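Local coordinates for Iron(III) ABC transporter, periplasmic iron-compound-binding protein (Vibrio cholerae, PDB 3TEF) that binds catecholate siderophores in the periplasm and probably passes their iron complexes to an ABC transporter for import, at residues L217-D222 with A253-N258; N258-A263 with E271-D276; A159-S164 with S176-V181; I203-I208 with F236-V241. All blocks are in the same frame, centred on the assembly; numbering follows the deposited sequence.

Interaction 1: L217-D222 with A253-N258; sequences LVVDRD and AYLDVN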
loop_
_atom_site.group_PDB
_atom_site.type_symbol
_atom_site.label_atom_id
_atom_site.label_comp_id
_atom_site.label_asym_id
_atom_site.label_seq_id
_atom_site.Cartn_x
_atom_site.Cartn_y
_atom_site.Cartn_z
ATOM N N LEU A 217 11.008 2.839 -12.007
ATOM C CA LEU A 217 10.324 1.934 -11.091
ATOM C C LEU A 217 9.006 1.511 -11.729
ATOM O O LEU A 217 8.166 2.348 -12.047
ATOM C CB LEU A 217 10.044 2.631 -9.767
ATOM C CG LEU A 217 11.277 3.309 -9.167
ATOM C CD1 LEU A 217 10.934 4.172 -7.962
ATOM C CD2 LEU A 217 12.302 2.253 -8.798
ATOM N N VAL A 218 8.832 0.210 -11.911
ATOM C CA VAL A 218 7.705 -0.290 -12.679
ATOM C C VAL A 218 6.778 -1.107 -11.796
ATOM O O VAL A 218 7.223 -1.994 -11.068
ATOM C CB VAL A 218 8.203 -1.177 -13.836
ATOM C CG1 VAL A 218 7.027 -1.766 -14.611
ATOM C CG2 VAL A 218 9.128 -0.377 -14.748
ATOM N N VAL A 219 5.483 -0.805 -11.883
ATOM C CA VAL A 219 4.446 -1.542 -11.160
ATOM C C VAL A 219 3.564 -2.289 -12.162
ATOM O O VAL A 219 2.850 -1.675 -12.959
ATOM C CB VAL A 219 3.560 -0.569 -10.312
ATOM C CG1 VAL A 219 2.456 -1.334 -9.573
ATOM C CG2 VAL A 219 4.421 0.235 -9.319
ATOM N N ASP A 220 3.631 -3.618 -12.126
ATOM C CA ASP A 220 2.876 -4.463 -13.052
ATOM C C ASP A 220 1.523 -4.788 -12.444
ATOM O O ASP A 220 1.361 -5.799 -11.769
ATOM C CB ASP A 220 3.652 -5.749 -13.333
ATOM C CG ASP A 220 2.966 -6.644 -14.361
ATOM O OD1 ASP A 220 1.962 -6.210 -14.969
ATOM O OD2 ASP A 220 3.450 -7.777 -14.572
ATOM N N ARG A 221 0.549 -3.919 -12.669
ATOM C CA ARG A 221 -0.737 -4.087 -12.018
ATOM C C ARG A 221 -1.393 -5.415 -12.391
ATOM O O ARG A 221 -2.097 -6.018 -11.584
ATOM C CB ARG A 221 -1.663 -2.923 -12.351
ATOM C CG ARG A 221 -3.024 -3.044 -11.718
ATOM C CD ARG A 221 -3.801 -1.755 -11.894
ATOM N NE ARG A 221 -5.125 -1.864 -11.299
ATOM C CZ ARG A 221 -6.172 -2.393 -11.920
ATOM N NH1 ARG A 221 -6.040 -2.851 -13.161
ATOM N NH2 ARG A 221 -7.350 -2.462 -11.308
ATOM N N ASP A 222 -1.142 -5.878 -13.609
ATOM C CA ASP A 222 -1.793 -7.093 -14.078
ATOM C C ASP A 222 -1.390 -8.318 -13.259
ATOM O O ASP A 222 -2.155 -9.276 -13.160
ATOM C CB ASP A 222 -1.539 -7.304 -15.569
ATOM C CG ASP A 222 -2.221 -6.254 -16.423
ATOM O OD1 ASP A 222 -3.246 -5.698 -15.971
ATOM O OD2 ASP A 222 -1.732 -5.979 -17.538
ATOM N N ALA A 253 13.646 -1.165 -11.896
ATOM C CA ALA A 253 13.210 -2.011 -10.794
ATOM C C ALA A 253 11.741 -2.379 -10.959
ATOM O O ALA A 253 10.904 -1.503 -11.183
ATOM C CB ALA A 253 13.422 -1.304 -9.476
ATOM N N TYR A 254 11.433 -3.670 -10.855
ATOM C CA TYR A 254 10.041 -4.139 -10.913
ATOM C C TYR A 254 9.483 -4.320 -9.503
ATOM O O TYR A 254 9.712 -5.338 -8.853
ATOM C CB TYR A 254 9.924 -5.414 -11.765
ATOM C CG TYR A 254 10.351 -5.160 -13.193
ATOM C CD1 TYR A 254 9.436 -4.730 -14.140
ATOM C CD2 TYR A 254 11.683 -5.299 -13.582
ATOM C CE1 TYR A 254 9.819 -4.461 -15.434
ATOM C CE2 TYR A 254 12.078 -5.038 -14.881
ATOM C CZ TYR A 254 11.139 -4.619 -15.803
ATOM O OH TYR A 254 11.503 -4.343 -17.098
ATOM N N LEU A 255 8.764 -3.301 -9.039
ATOM C CA LEU A 255 8.313 -3.230 -7.656
ATOM C C LEU A 255 7.305 -4.327 -7.326
ATOM O O LEU A 255 6.490 -4.701 -8.168
ATOM C CB LEU A 255 7.687 -1.864 -7.375
ATOM C CG LEU A 255 8.540 -0.606 -7.590
ATOM C CD1 LEU A 255 7.737 0.619 -7.223
ATOM C CD2 LEU A 255 9.816 -0.652 -6.770
ATOM N N ASP A 256 7.349 -4.822 -6.097
ATOM C CA ASP A 256 6.408 -5.856 -5.677
ATOM C C ASP A 256 5.000 -5.272 -5.709
ATOM O O ASP A 256 4.687 -4.326 -4.993
ATOM C CB ASP A 256 6.739 -6.349 -4.272
ATOM C CG ASP A 256 5.859 -7.510 -3.846
ATOM O OD1 ASP A 256 6.207 -8.671 -4.149
ATOM O OD2 ASP A 256 4.814 -7.267 -3.221
ATOM N N VAL A 257 4.145 -5.822 -6.555
ATOM C CA VAL A 257 2.840 -5.203 -6.760
ATOM C C VAL A 257 1.959 -5.254 -5.513
ATOM O O VAL A 257 1.303 -4.274 -5.180
ATOM C CB VAL A 257 2.094 -5.822 -7.949
ATOM C CG1 VAL A 257 0.741 -5.131 -8.125
ATOM C CG2 VAL A 257 2.932 -5.687 -9.198
ATOM N N ASN A 258 1.949 -6.384 -4.814
ATOM C CA ASN A 258 1.198 -6.453 -3.572
ATOM C C ASN A 258 1.639 -5.375 -2.583
ATOM O O ASN A 258 0.819 -4.661 -2.010
ATOM C CB ASN A 258 1.343 -7.822 -2.906
ATOM C CG ASN A 258 0.711 -7.853 -1.530
ATOM O OD1 ASN A 258 -0.515 -7.877 -1.407
ATOM N ND2 ASN A 258 1.543 -7.804 -0.485
HETATM O O HOH W 1 6.052 -4.611 -10.743
#

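Interaction 2: N258-A263 with E271-D276; sequences NAWYIA and EQMVAD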
loop_
_atom_site.group_PDB
_atom_site.type_symbol
_atom_site.label_atom_id
_atom_site.label_comp_id
_atom_site.label_asym_id
_atom_site.label_seq_id
_atom_site.Cartn_x
_atom_site.Cartn_y
_atom_site.Cartn_z
ATOM N N ASN A 258 1.949 -6.384 -4.814
ATOM C CA ASN A 258 1.198 -6.453 -3.572
ATOM C C ASN A 258 1.639 -5.375 -2.583
ATOM O O ASN A 258 0.819 -4.661 -2.010
ATOM C CB ASN A 258 1.343 -7.822 -2.906
ATOM C CG ASN A 258 0.711 -7.853 -1.530
ATOM O OD1 ASN A 258 -0.515 -7.877 -1.407
ATOM N ND2 ASN A 258 1.543 -7.804 -0.485
ATOM N N ALA A 259 2.945 -5.266 -2.382
ATOM C CA ALA A 259 3.454 -4.391 -1.339
ATOM C C ALA A 259 3.154 -2.921 -1.627
ATOM O O ALA A 259 2.809 -2.179 -0.714
ATOM C CB ALA A 259 4.943 -4.583 -1.143
ATOM N N TRP A 260 3.317 -2.508 -2.886
ATOM C CA TRP A 260 3.219 -1.082 -3.243
ATOM C C TRP A 260 1.817 -0.614 -3.614
ATOM O O TRP A 260 1.482 0.560 -3.436
ATOM C CB TRP A 260 4.164 -0.753 -4.407
ATOM C CG TRP A 260 5.629 -0.826 -4.060
ATOM C CD1 TRP A 260 6.394 -1.958 -3.979
ATOM C CD2 TRP A 260 6.513 0.271 -3.782
ATOM N NE1 TRP A 260 7.684 -1.634 -3.646
ATOM C CE2 TRP A 260 7.784 -0.271 -3.522
ATOM C CE3 TRP A 260 6.342 1.661 -3.703
ATOM C CZ2 TRP A 260 8.889 0.523 -3.203
ATOM C CZ3 TRP A 260 7.435 2.446 -3.398
ATOM C CH2 TRP A 260 8.692 1.877 -3.149
ATOM N N TYR A 261 1.003 -1.530 -4.126
ATOM C CA TYR A 261 -0.260 -1.148 -4.739
ATOM C C TYR A 261 -1.478 -1.709 -3.991
ATOM O O TYR A 261 -2.477 -1.022 -3.802
ATOM C CB TYR A 261 -0.255 -1.592 -6.207
ATOM C CG TYR A 261 -1.512 -1.223 -6.963
ATOM C CD1 TYR A 261 -1.781 0.099 -7.296
ATOM C CD2 TYR A 261 -2.420 -2.199 -7.345
ATOM C CE1 TYR A 261 -2.941 0.440 -7.993
ATOM C CE2 TYR A 261 -3.581 -1.871 -8.046
ATOM C CZ TYR A 261 -3.829 -0.555 -8.362
ATOM O OH TYR A 261 -4.976 -0.239 -9.054
ATOM N N ILE A 262 -1.381 -2.961 -3.557
ATOM C CA ILE A 262 -2.504 -3.645 -2.917
ATOM C C ILE A 262 -2.540 -3.479 -1.399
ATOM O O ILE A 262 -3.541 -3.025 -0.837
ATOM C CB ILE A 262 -2.510 -5.163 -3.244
ATOM C CG1 ILE A 262 -2.638 -5.399 -4.761
ATOM C CG2 ILE A 262 -3.623 -5.878 -2.467
ATOM C CD1 ILE A 262 -3.954 -4.962 -5.354
ATOM N N ALA A 263 -1.448 -3.841 -0.737
ATOM C CA ALA A 263 -1.431 -3.986 0.714
ATOM C C ALA A 263 -0.971 -2.690 1.348
ATOM O O ALA A 263 0.021 -2.637 2.083
ATOM C CB ALA A 263 -0.503 -5.145 1.122
ATOM N N GLU A 271 7.934 -3.401 4.715
ATOM C CA GLU A 271 9.238 -4.062 4.720
ATOM C C GLU A 271 9.685 -4.470 3.324
ATOM O O GLU A 271 10.868 -4.337 2.976
ATOM C CB GLU A 271 9.232 -5.232 5.691
ATOM C CG GLU A 271 9.161 -4.717 7.112
ATOM C CD GLU A 271 9.003 -5.806 8.133
ATOM O OE1 GLU A 271 8.496 -6.893 7.783
ATOM O OE2 GLU A 271 9.388 -5.572 9.294
ATOM N N GLN A 272 8.735 -4.923 2.509
ATOM C CA GLN A 272 9.023 -5.231 1.114
ATOM C C GLN A 272 9.359 -3.992 0.279
ATOM O O GLN A 272 10.238 -4.046 -0.583
ATOM C CB GLN A 272 7.870 -6.010 0.472
ATOM C CG GLN A 272 8.152 -6.482 -0.948
ATOM C CD GLN A 272 9.237 -7.538 -1.002
ATOM O OE1 GLN A 272 9.138 -8.566 -0.335
ATOM N NE2 GLN A 272 10.290 -7.276 -1.773
ATOM N N MET A 273 8.644 -2.887 0.509
ATOM C CA MET A 273 8.981 -1.641 -0.174
ATOM C C MET A 273 10.432 -1.266 0.101
ATOM O O MET A 273 11.160 -0.872 -0.805
ATOM C CB MET A 273 8.062 -0.502 0.277
ATOM C CG MET A 273 6.589 -0.721 -0.099
ATOM S SD MET A 273 5.493 0.430 0.736
ATOM C CE MET A 273 6.107 1.989 0.085
ATOM N N VAL A 274 10.826 -1.349 1.367
ATOM C CA VAL A 274 12.212 -1.078 1.750
ATOM C C VAL A 274 13.186 -2.005 1.008
ATOM O O VAL A 274 14.184 -1.552 0.428
ATOM C CB VAL A 274 12.409 -1.215 3.269
ATOM C CG1 VAL A 274 13.895 -1.340 3.608
ATOM C CG2 VAL A 274 11.792 -0.030 3.991
ATOM N N ALA A 275 12.885 -3.297 1.008
ATOM C CA ALA A 275 13.724 -4.264 0.301
ATOM C C ALA A 275 13.833 -3.917 -1.181
ATOM O O ALA A 275 14.915 -4.004 -1.764
ATOM C CB ALA A 275 13.203 -5.680 0.478
ATOM N N ASP A 276 12.717 -3.530 -1.796
ATOM C CA ASP A 276 12.728 -3.183 -3.215
ATOM C C ASP A 276 13.625 -1.979 -3.480
ATOM O O ASP A 276 14.376 -1.962 -4.457
ATOM C CB ASP A 276 11.318 -2.893 -3.754
ATOM C CG ASP A 276 10.465 -4.139 -3.909
ATOM O OD1 ASP A 276 11.007 -5.271 -3.905
ATOM O OD2 ASP A 276 9.229 -3.980 -4.060
#

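Interaction 3: A159-S164 with S176-V181; sequences AMLVMS and SRFSSV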
loop_
_atom_site.group_PDB
_atom_site.type_symbol
_atom_site.label_atom_id
_atom_site.label_comp_id
_atom_site.label_asym_id
_atom_site.label_seq_id
_atom_site.Cartn_x
_atom_site.Cartn_y
_atom_site.Cartn_z
ATOM N N ALA A 159 13.724 9.617 -10.379
ATOM C CA ALA A 159 13.081 8.352 -10.694
ATOM C C ALA A 159 11.742 8.629 -11.340
ATOM O O ALA A 159 11.066 9.609 -11.008
ATOM C CB ALA A 159 12.895 7.507 -9.451
ATOM N N MET A 160 11.371 7.758 -12.266
ATOM C CA MET A 160 10.060 7.809 -12.875
ATOM C C MET A 160 9.328 6.566 -12.413
ATOM O O MET A 160 9.877 5.462 -12.471
ATOM C CB MET A 160 10.183 7.810 -14.397
ATOM C CG MET A 160 8.852 7.863 -15.121
ATOM S SD MET A 160 9.033 7.833 -16.912
ATOM C CE MET A 160 9.790 9.434 -17.196
ATOM N N LEU A 161 8.113 6.749 -11.918
ATOM C CA LEU A 161 7.296 5.630 -11.471
ATOM C C LEU A 161 6.279 5.367 -12.568
ATOM O O LEU A 161 5.522 6.255 -12.923
ATOM C CB LEU A 161 6.587 5.984 -10.158
ATOM C CG LEU A 161 5.815 4.918 -9.362
ATOM C CD1 LEU A 161 4.593 4.375 -10.130
ATOM C CD2 LEU A 161 6.709 3.778 -8.910
ATOM N N VAL A 162 6.293 4.156 -13.114
ATOM C CA VAL A 162 5.385 3.798 -14.199
ATOM C C VAL A 162 4.566 2.596 -13.791
ATOM O O VAL A 162 5.111 1.598 -13.329
ATOM C CB VAL A 162 6.144 3.471 -15.498
ATOM C CG1 VAL A 162 5.165 3.077 -16.609
ATOM C CG2 VAL A 162 6.974 4.663 -15.937
ATOM N N MET A 163 3.253 2.687 -13.973
ATOM C CA MET A 163 2.393 1.531 -13.765
ATOM C C MET A 163 1.937 1.028 -15.121
ATOM O O MET A 163 1.695 1.819 -16.020
ATOM C CB MET A 163 1.181 1.904 -12.914
ATOM C CG MET A 163 0.238 0.736 -12.699
ATOM S SD MET A 163 -0.961 1.099 -11.424
ATOM C CE MET A 163 -0.454 -0.057 -10.179
ATOM N N SER A 164 1.850 -0.288 -15.268
ATOM C CA SER A 164 1.357 -0.901 -16.499
ATOM C C SER A 164 0.117 -1.728 -16.189
ATOM O O SER A 164 0.116 -2.542 -15.267
ATOM C CB SER A 164 2.435 -1.771 -17.143
ATOM O OG SER A 164 1.929 -2.509 -18.249
ATOM N N SER A 176 1.132 11.488 -4.877
ATOM C CA SER A 176 0.299 10.397 -5.337
ATOM C C SER A 176 0.352 9.261 -4.325
ATOM O O SER A 176 1.032 9.349 -3.292
ATOM C CB SER A 176 0.823 9.877 -6.675
ATOM O OG SER A 176 2.001 9.108 -6.468
ATOM N N ARG A 177 -0.353 8.183 -4.639
ATOM C CA ARG A 177 -0.324 7.003 -3.799
ATOM C C ARG A 177 1.099 6.457 -3.681
ATOM O O ARG A 177 1.386 5.688 -2.773
ATOM C CB ARG A 177 -1.245 5.929 -4.370
ATOM C CG ARG A 177 -0.870 5.480 -5.780
ATOM C CD ARG A 177 -2.011 4.679 -6.403
ATOM N NE ARG A 177 -2.289 3.462 -5.644
ATOM C CZ ARG A 177 -3.466 2.845 -5.620
ATOM N NH1 ARG A 177 -4.500 3.336 -6.306
ATOM N NH2 ARG A 177 -3.618 1.736 -4.907
ATOM N N PHE A 178 1.979 6.842 -4.605
ATOM C CA PHE A 178 3.378 6.387 -4.544
ATOM C C PHE A 178 4.304 7.479 -4.009
ATOM O O PHE A 178 5.479 7.539 -4.362
ATOM C CB PHE A 178 3.861 5.875 -5.908
ATOM C CG PHE A 178 3.034 4.752 -6.449
ATOM C CD1 PHE A 178 3.074 3.500 -5.855
ATOM C CD2 PHE A 178 2.193 4.946 -7.537
ATOM C CE1 PHE A 178 2.289 2.459 -6.349
ATOM C CE2 PHE A 178 1.421 3.907 -8.043
ATOM C CZ PHE A 178 1.471 2.662 -7.449
ATOM N N SER A 179 3.761 8.332 -3.145
ATOM C CA SER A 179 4.540 9.412 -2.536
ATOM C C SER A 179 5.835 8.915 -1.875
ATOM O O SER A 179 6.837 9.629 -1.848
ATOM C CB SER A 179 3.690 10.182 -1.521
ATOM O OG SER A 179 3.382 9.403 -0.377
ATOM N N SER A 180 5.813 7.685 -1.363
ATOM C CA SER A 180 6.973 7.100 -0.681
ATOM C C SER A 180 8.266 7.250 -1.478
ATOM O O SER A 180 9.327 7.554 -0.916
ATOM C CB SER A 180 6.719 5.621 -0.420
ATOM O OG SER A 180 6.405 4.990 -1.645
ATOM N N VAL A 181 8.175 7.027 -2.786
ATOM C CA VAL A 181 9.333 7.079 -3.668
ATOM C C VAL A 181 10.086 8.403 -3.531
ATOM O O VAL A 181 11.320 8.426 -3.511
ATOM C CB VAL A 181 8.926 6.888 -5.142
ATOM C CG1 VAL A 181 10.126 7.078 -6.060
ATOM C CG2 VAL A 181 8.320 5.487 -5.355
#

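Interaction 4: I203-I208 with F236-V241; sequences ISFEYI and FENDLV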
loop_
_atom_site.group_PDB
_atom_site.type_symbol
_atom_site.label_atom_id
_atom_site.label_comp_id
_atom_site.label_asym_id
_atom_site.label_seq_id
_atom_site.Cartn_x
_atom_site.Cartn_y
_atom_site.Cartn_z
ATOM N N ILE A 203 0.789 7.891 -20.101
ATOM C CA ILE A 203 2.020 8.109 -20.845
ATOM C C ILE A 203 2.189 7.043 -21.930
ATOM O O ILE A 203 1.212 6.438 -22.372
ATOM C CB ILE A 203 3.247 8.152 -19.906
ATOM C CG1 ILE A 203 3.358 6.865 -19.091
ATOM C CG2 ILE A 203 3.131 9.349 -18.962
ATOM C CD1 ILE A 203 4.708 6.713 -18.371
ATOM N N SER A 204 3.429 6.821 -22.356
ATOM C CA SER A 204 3.723 5.900 -23.445
ATOM C C SER A 204 5.190 5.532 -23.356
ATOM O O SER A 204 5.927 6.099 -22.555
ATOM C CB SER A 204 3.460 6.584 -24.781
ATOM O OG SER A 204 4.281 7.737 -24.910
ATOM N N PHE A 205 5.622 4.580 -24.173
ATOM C CA PHE A 205 7.040 4.246 -24.198
ATOM C C PHE A 205 7.859 5.404 -24.763
ATOM O O PHE A 205 9.006 5.621 -24.373
ATOM C CB PHE A 205 7.288 2.958 -24.981
ATOM C CG PHE A 205 6.822 1.723 -24.269
ATOM C CD1 PHE A 205 7.426 1.314 -23.090
ATOM C CD2 PHE A 205 5.781 0.961 -24.781
ATOM C CE1 PHE A 205 6.995 0.167 -22.432
ATOM C CE2 PHE A 205 5.349 -0.178 -24.128
ATOM C CZ PHE A 205 5.957 -0.576 -22.952
ATOM N N GLU A 206 7.265 6.155 -25.678
ATOM C CA GLU A 206 7.931 7.314 -26.245
ATOM C C GLU A 206 8.227 8.349 -25.153
ATOM O O GLU A 206 9.289 8.971 -25.146
ATOM C CB GLU A 206 7.083 7.924 -27.367
ATOM C CG GLU A 206 7.061 7.098 -28.671
ATOM C CD GLU A 206 6.159 5.860 -28.617
ATOM O OE1 GLU A 206 5.593 5.549 -27.545
ATOM O OE2 GLU A 206 6.017 5.192 -29.666
ATOM N N TYR A 207 7.281 8.521 -24.233
ATOM C CA TYR A 207 7.441 9.433 -23.103
ATOM C C TYR A 207 8.575 8.975 -22.176
ATOM O O TYR A 207 9.363 9.796 -21.698
ATOM C CB TYR A 207 6.112 9.523 -22.351
ATOM C CG TYR A 207 6.117 10.231 -21.015
ATOM C CD1 TYR A 207 5.553 11.499 -20.878
ATOM C CD2 TYR A 207 6.639 9.618 -19.879
ATOM C CE1 TYR A 207 5.525 12.145 -19.654
ATOM C CE2 TYR A 207 6.620 10.259 -18.646
ATOM C CZ TYR A 207 6.063 11.520 -18.542
ATOM O OH TYR A 207 6.031 12.159 -17.321
ATOM N N ILE A 208 8.656 7.670 -21.926
ATOM C CA ILE A 208 9.719 7.122 -21.081
ATOM C C ILE A 208 11.083 7.355 -21.726
ATOM O O ILE A 208 12.020 7.826 -21.076
ATOM C CB ILE A 208 9.518 5.614 -20.801
ATOM C CG1 ILE A 208 8.246 5.383 -19.978
ATOM C CG2 ILE A 208 10.725 5.037 -20.064
ATOM C CD1 ILE A 208 7.843 3.923 -19.860
ATOM N N PHE A 236 7.983 -5.380 -21.450
ATOM C CA PHE A 236 8.221 -3.983 -21.094
ATOM C C PHE A 236 9.549 -3.485 -21.642
ATOM O O PHE A 236 9.669 -2.340 -22.073
ATOM C CB PHE A 236 8.197 -3.806 -19.574
ATOM C CG PHE A 236 8.301 -2.371 -19.128
ATOM C CD1 PHE A 236 7.212 -1.523 -19.218
ATOM C CD2 PHE A 236 9.487 -1.876 -18.614
ATOM C CE1 PHE A 236 7.306 -0.204 -18.807
ATOM C CE2 PHE A 236 9.590 -0.560 -18.206
ATOM C CZ PHE A 236 8.498 0.278 -18.299
ATOM N N GLU A 237 10.551 -4.354 -21.627
ATOM C CA GLU A 237 11.878 -3.951 -22.053
ATOM C C GLU A 237 12.022 -4.079 -23.563
ATOM O O GLU A 237 12.699 -4.977 -24.065
ATOM C CB GLU A 237 12.944 -4.753 -21.309
ATOM C CG GLU A 237 12.739 -4.737 -19.806
ATOM C CD GLU A 237 13.987 -5.091 -19.033
ATOM O OE1 GLU A 237 14.798 -5.893 -19.545
ATOM O OE2 GLU A 237 14.163 -4.558 -17.915
ATOM N N ASN A 238 11.354 -3.178 -24.277
ATOM C CA ASN A 238 11.444 -3.118 -25.727
ATOM C C ASN A 238 12.552 -2.164 -26.149
ATOM O O ASN A 238 13.335 -1.716 -25.317
ATOM C CB ASN A 238 10.107 -2.690 -26.325
ATOM C CG ASN A 238 9.586 -1.399 -25.722
ATOM O OD1 ASN A 238 10.359 -0.519 -25.339
ATOM N ND2 ASN A 238 8.263 -1.283 -25.632
ATOM N N ASP A 239 12.609 -1.849 -27.438
ATOM C CA ASP A 239 13.661 -0.983 -27.970
ATOM C C ASP A 239 13.689 0.411 -27.341
ATOM O O ASP A 239 14.765 0.953 -27.079
ATOM C CB ASP A 239 13.550 -0.864 -29.495
ATOM C CG ASP A 239 13.658 -2.208 -30.197
ATOM O OD1 ASP A 239 14.788 -2.738 -30.298
ATOM O OD2 ASP A 239 12.617 -2.734 -30.650
ATOM N N LEU A 240 12.516 0.991 -27.105
ATOM C CA LEU A 240 12.440 2.350 -26.575
ATOM C C LEU A 240 12.959 2.420 -25.145
ATOM O O LEU A 240 13.597 3.398 -24.747
ATOM C CB LEU A 240 11.008 2.877 -26.632
ATOM C CG LEU A 240 10.440 3.080 -28.033
ATOM C CD1 LEU A 240 9.004 3.575 -27.961
ATOM C CD2 LEU A 240 11.305 4.058 -28.811
ATOM N N VAL A 241 12.675 1.377 -24.377
ATOM C CA VAL A 241 13.098 1.308 -22.986
ATOM C C VAL A 241 14.597 1.016 -22.880
ATOM O O VAL A 241 15.280 1.555 -22.009
ATOM C CB VAL A 241 12.277 0.241 -22.223
ATOM C CG1 VAL A 241 12.857 -0.013 -20.844
ATOM C CG2 VAL A 241 10.818 0.682 -22.127
#

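Interaction 1: L217-D222 with A253-N258
Val218, Val257 and Leu255 bury the most surface where strand 215-220 pairs in parallel with strand 252-254, at one edge of the mixed sheet of this periplasmic binding protein. Two backbone bonds set the register, and both run through Val218. Its N donates to Ala253 O at 2.8 Å, and its carbonyl O accepts from Leu255 N with an N-H...O angle of 143°. The Val218 side chain lies beside that of Tyr254 and points the same way, with CB and CG1 both against ring atom CD1; helix 232-236 packs on this face through Phe236, and the Tyr254 hydroxyl bonds to Glu237. Leu255 turns to the other face: its CG, anti to the carbonyl carbon (chi1 -59°), approaches Leu217 CB, and its CD1 touches both Val219 CG2, at 3.9 Å, and Leu217 CB, at 4.0 Å. Beyond Leu255 the two chains separate, and one water bridges them. It donates to Leu255 O and, as second donor, to Val218 O, and accepts from Asp220 N at 3.0 Å. Past the water the chain enters helix 257-262, whose first turn is capped by Asp256 OD2 on Ala259 N. Val257 leans back on the strand end, its CG2 only 3.0 Å from Asp220 O.

Interaction 2: N258-A263 with E271-D276
Ala259 and Trp260 meet Gln272, Met273 and Asp276 where the short helix 257-262, which follows strand 252-254, crosses helix 267-279, the last helix of the periplasmic binding protein fold. The local axes come within 9.0 Å of each other and cross at -117°, so the short helix lies across the longer one and only a few residues on each side can engage. Ala259 comes first, where the backbones are nearest: its CB points at the other helix and rests on Gln272 CB at 3.6 Å, with Gln272 CG almost as near. The amide end of Gln272 leads away from Ala259, and its NE2 donates to Asp276 OD1, meeting that oxygen from above the carboxylate plane.

Trp260 follows and has the largest share of the buried surface, with Met273 next. Met273 lies over one face of the indole: CG stands 3.7 Å from the centroid of the five-membered ring, 12° off its normal, a CH-pi contact. The Met273 chain then bends at SD (chi3 62°), which brings CE to CE3 and CZ3 of the six-membered ring, while SD makes an oblique Met-aromatic approach to that ring. At the indole edge the carboxylate of Asp276 is nearly coplanar with the ring, and its OD2, which also accepts from Asp256 N, takes the Trp260 NE1 hydrogen through the anti lone pair at 2.8 Å. Ser180 and Val181 of helix 180-184 also touch Trp260.

The pi-type turn of the first helix closes at Ala263, whose N donates to Asn258 O at 2.7 Å.

Interaction 3: A159-S164 with S176-V181
The contact of Leu161 with Phe178 and Val181 is apolar and fully buried, joining strand 158-165 of the mixed sheet to the turn that leads into helix 180-184. Side-chain carbons make the whole contact between the two segments. Ala159, Leu161 and Met163, alternate residues of the strand, direct their CB atoms toward the turn, which places them in a row on one face of the sheet. Leu161 makes the closest approach, with CG anti to the backbone N (chi1 -171°) and both CG and CD1 meeting the Phe178 ring. Its CD1 lies over one face of the ring, 4.0 Å from the centroid and 29° off the normal, a CH-pi contact shifted toward CD2, which is 3.6 Å away. The two side chains cross at about a right angle.

Phe178 sits in a type I beta turn from Ser176 to Ser179, closed by Ser179 N donating to Ser176 O. An ST turn is built into the same residues, the backbone N of Phe178 being held by the Ser176 hydroxyl oxygen, OG, at 2.9 Å. Phe172 of strand 168-172 meets the Phe178 ring edge-to-face.

Met163 CE instead lies at the ring edge, near its plane, 4.3 Å from Phe178 CZ. At the other end of the row, Val181 in the first turn of the helix straddles two strand residues, with CG2 4.3 Å from Leu161 CD2 and CG1 4.4 Å from Ala159 CB.

Interaction 4: I203-I208 with F236-V241
Phe205 and Leu240 mark the nearest backbone approach of the two segments, with their CA atoms 6.2 Å apart, and each stands in the first turn of a short helix. Both helices are N-capped by a side chain: Ser204 OG accepts from Tyr207 N, and Asn238 OD1 accepts from Val241 N at 3.1 Å. Asn238 ND2 lies 3.3 Å above one face of the Phe205 ring, over the centre, with the amide plane turned 77° from the ring. Chi1 (53°) puts Asn238 CG between the backbone N and the carbonyl carbon; as the amide is turned, OD1 caps its own helix and ND2 lies over the ring. The capped helices 205-211 and 239-242 pack beside the mixed sheet of the periplasmic binding protein fold: Ile208 touches strand 158-165, and Phe236, at the end of helix 232-236, touches strand 215-220. At the ring edge of Phe205, Phe236 CD1 is 3.6 Å from CE1, and the ring planes lie at 58°, an oblique pair. Val241 CG2 approaches Phe205 CD1 at the same distance. Leu240 CD1 touches both Phe205 CB, at 3.5 Å, and the carboxylate carbon of the exposed Glu206. Ile208 CD1 and Phe236 CZ meet tip to tip at 4.0 Å.

Interactions 1, 2 and 3 are buried, whereas interaction 4 is partly exposed and lies farthest from the chain centre, about 26 Å by centres. Interactions 1 and 3 share the mixed sheet: neighbouring strands 215-220 and 158-165 are bonded through Leu217 O to Val162 N. Interactions 1 and 2 share helix 257-262 and Asn258, and Arg221 NE bonds to Tyr261 OH between them. Interaction 4 reaches the sheet from its other face, through Phe236 against Val218 and Ile208 against Val162, but stays about 14 Å from interaction 2 by nearest atoms. Backbone pairing characterises interaction 1, an indole-carboxylate bond interaction 2, carbon contacts interaction 3, and an amide over a phenyl ring interaction 4.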